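Local coordinates for protein endonuclease 8-like L720 (Acanthamoeba polyphaga mimivirus, PDB 4MB7) that belongs to the endonuclease VIII-like (Fpg/Nei) family of proteins and carries a bound zinc ion, at residues A[64-69]-A[107-112]. Sequence-based numbering, arbitrary orientation.
Sequences VIRTHM and TLLDPN
Strand 104-109 ends beside strand 63-70, and residues 64-66 pair antiparallel with residues 107-109. Val64 and Leu109 exchange two backbone hydrogen bonds, and Arg66 and Thr107 exchange two more; of these, Leu109 N to Val64 O is the shortest at 2.6 Å. Between them Ile65 and Leu108 form a non-hydrogen-bonded pair, where Ile65 CA makes a CA-H...O contact with Thr107 O. Val64, Arg66, Thr107 and Leu109 share one face of the sheet. Beta-branched Val64 suits an extended backbone, and its CB lies 4.2 Å from Leu109 CB. Leu109 CG lies anti to its carbonyl carbon (chi1 -63°); this buried, apolar branch suits a place between valine and the arginine stem, with CD1 3.8 Å from Arg66 CB. Arginine, an apolar stem with a charged tip, fits this partly exposed site: extended chi1 (-174°) and chi2 set CB and CD beside that methyl, and the bend at chi3 (70°) then turns the guanidinium. The Arg66 side chain lies beside that of Thr107, pointing the same way, and Arg66 NH2 makes a loose polar contact with Thr107 OG1 (3.6 Å), not a hydrogen bond; Tyr50 offers a cation-pi partner. On the other face, Ile65 packs against Leu55 and Leu36. As the chain leaves the strand, Asp110 OD1 accepts from Asn112 N in an Asx turn. This is edge-strand pairing in a four-stranded antiparallel sheet, one of two in the N-terminal part of this Fpg/Nei-family protein.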
loop_
_atom_site.group_PDB
_atom_site.type_symbol
_atom_site.label_atom_id
_atom_site.label_comp_id
_atom_site.label_asym_id
_atom_site.label_seq_id
_atom_site.Cartn_x
_atom_site.Cartn_y
_atom_site.Cartn_z
ATOM N N VAL A 64 -9.099 -7.010 -14.760
ATOM C CA VAL A 64 -8.777 -6.458 -13.451
ATOM C C VAL A 64 -7.903 -5.225 -13.620
ATOM O O VAL A 64 -6.857 -5.276 -14.264
ATOM C CB VAL A 64 -8.049 -7.480 -12.558
ATOM C CG1 VAL A 64 -7.589 -6.819 -11.259
ATOM C CG2 VAL A 64 -8.951 -8.672 -12.267
ATOM N N ILE A 65 -8.347 -4.112 -13.055
ATOM C CA ILE A 65 -7.543 -2.898 -13.052
ATOM C C ILE A 65 -6.779 -2.796 -11.741
ATOM O O ILE A 65 -7.376 -2.819 -10.663
ATOM C CB ILE A 65 -8.407 -1.640 -13.232
ATOM C CG1 ILE A 65 -9.101 -1.662 -14.594
ATOM C CG2 ILE A 65 -7.554 -0.391 -13.099
ATOM C CD1 ILE A 65 -9.984 -0.458 -14.840
ATOM N N ARG A 66 -5.459 -2.701 -11.840
ATOM C CA ARG A 66 -4.614 -2.559 -10.663
ATOM C C ARG A 66 -4.110 -1.130 -10.530
ATOM O O ARG A 66 -3.555 -0.564 -11.474
ATOM C CB ARG A 66 -3.425 -3.523 -10.721
ATOM C CG ARG A 66 -2.588 -3.538 -9.452
ATOM C CD ARG A 66 -1.282 -4.292 -9.664
ATOM N NE ARG A 66 -0.379 -3.555 -10.543
ATOM C CZ ARG A 66 0.713 -4.069 -11.097
ATOM N NH1 ARG A 66 1.045 -5.333 -10.870
ATOM N NH2 ARG A 66 1.469 -3.319 -11.884
ATOM N N THR A 67 -4.305 -0.555 -9.351
ATOM C CA THR A 67 -3.858 0.800 -9.078
ATOM C C THR A 67 -2.772 0.811 -8.011
ATOM O O THR A 67 -2.929 0.227 -6.938
ATOM C CB THR A 67 -5.025 1.691 -8.608
ATOM O OG1 THR A 67 -6.047 1.713 -9.613
ATOM C CG2 THR A 67 -4.542 3.111 -8.351
ATOM N N HIS A 68 -1.662 1.468 -8.324
ATOM C CA HIS A 68 -0.626 1.730 -7.339
ATOM C C HIS A 68 -0.526 3.238 -7.137
ATOM O O HIS A 68 -0.041 3.959 -8.009
ATOM C CB HIS A 68 0.719 1.172 -7.804
ATOM C CG HIS A 68 1.849 1.474 -6.870
ATOM N ND1 HIS A 68 3.143 1.671 -7.304
ATOM C CD2 HIS A 68 1.879 1.615 -5.523
ATOM C CE1 HIS A 68 3.920 1.919 -6.266
ATOM N NE2 HIS A 68 3.178 1.892 -5.173
ATOM N N MET A 69 -1.005 3.711 -5.993
ATOM C CA MET A 69 -0.998 5.138 -5.703
ATOM C C MET A 69 0.412 5.619 -5.369
ATOM O O MET A 69 1.055 5.107 -4.455
ATOM C CB MET A 69 -1.968 5.461 -4.563
ATOM C CG MET A 69 -3.431 5.245 -4.929
ATOM S SD MET A 69 -4.583 5.668 -3.605
ATOM C CE MET A 69 -4.243 4.371 -2.415
ATOM N N THR A 107 -2.787 -0.100 -14.250
ATOM C CA THR A 107 -2.436 -1.200 -15.137
ATOM C C THR A 107 -3.618 -2.133 -15.377
ATOM O O THR A 107 -4.328 -2.507 -14.442
ATOM C CB THR A 107 -1.269 -2.023 -14.548
ATOM O OG1 THR A 107 -0.147 -1.162 -14.312
ATOM C CG2 THR A 107 -0.857 -3.139 -15.497
ATOM N N LEU A 108 -3.821 -2.509 -16.635
ATOM C CA LEU A 108 -4.809 -3.521 -16.976
ATOM C C LEU A 108 -4.221 -4.907 -16.748
ATOM O O LEU A 108 -3.150 -5.229 -17.263
ATOM C CB LEU A 108 -5.238 -3.388 -18.435
ATOM C CG LEU A 108 -6.303 -4.389 -18.888
ATOM C CD1 LEU A 108 -7.664 -3.999 -18.331
ATOM C CD2 LEU A 108 -6.342 -4.508 -20.405
ATOM N N LEU A 109 -4.917 -5.726 -15.970
ATOM C CA LEU A 109 -4.498 -7.104 -15.759
ATOM C C LEU A 109 -5.533 -8.066 -16.328
ATOM O O LEU A 109 -6.684 -8.091 -15.894
ATOM C CB LEU A 109 -4.267 -7.387 -14.273
ATOM C CG LEU A 109 -3.159 -6.591 -13.583
ATOM C CD1 LEU A 109 -3.004 -7.037 -12.137
ATOM C CD2 LEU A 109 -1.842 -6.722 -14.331
ATOM N N ASP A 110 -5.112 -8.845 -17.315
ATOM C CA ASP A 110 -5.954 -9.873 -17.906
ATOM C C ASP A 110 -5.669 -11.189 -17.188
ATOM O O ASP A 110 -4.574 -11.733 -17.299
ATOM C CB ASP A 110 -5.658 -9.975 -19.407
ATOM C CG ASP A 110 -6.384 -11.130 -20.085
ATOM O OD1 ASP A 110 -7.291 -11.737 -19.479
ATOM O OD2 ASP A 110 -6.042 -11.423 -21.251
ATOM N N PRO A 111 -6.660 -11.700 -16.442
ATOM C CA PRO A 111 -6.504 -12.918 -15.635
ATOM C C PRO A 111 -6.160 -14.162 -16.455
ATOM O O PRO A 111 -5.695 -15.148 -15.889
ATOM C CB PRO A 111 -7.878 -13.079 -14.973
ATOM C CG PRO A 111 -8.815 -12.296 -15.830
ATOM C CD PRO A 111 -8.015 -11.135 -16.328
ATOM N N ASN A 112 -6.388 -14.113 -17.763
ATOM C CA ASN A 112 -6.048 -15.228 -18.642
ATOM C C ASN A 112 -4.721 -15.026 -19.362
ATOM O O ASN A 112 -4.347 -15.821 -20.224
ATOM C CB ASN A 112 -7.153 -15.446 -19.676
ATOM C CG ASN A 112 -8.392 -16.085 -19.082
ATOM O OD1 ASN A 112 -8.477 -16.295 -17.873
ATOM N ND2 ASN A 112 -9.363 -16.393 -19.935
#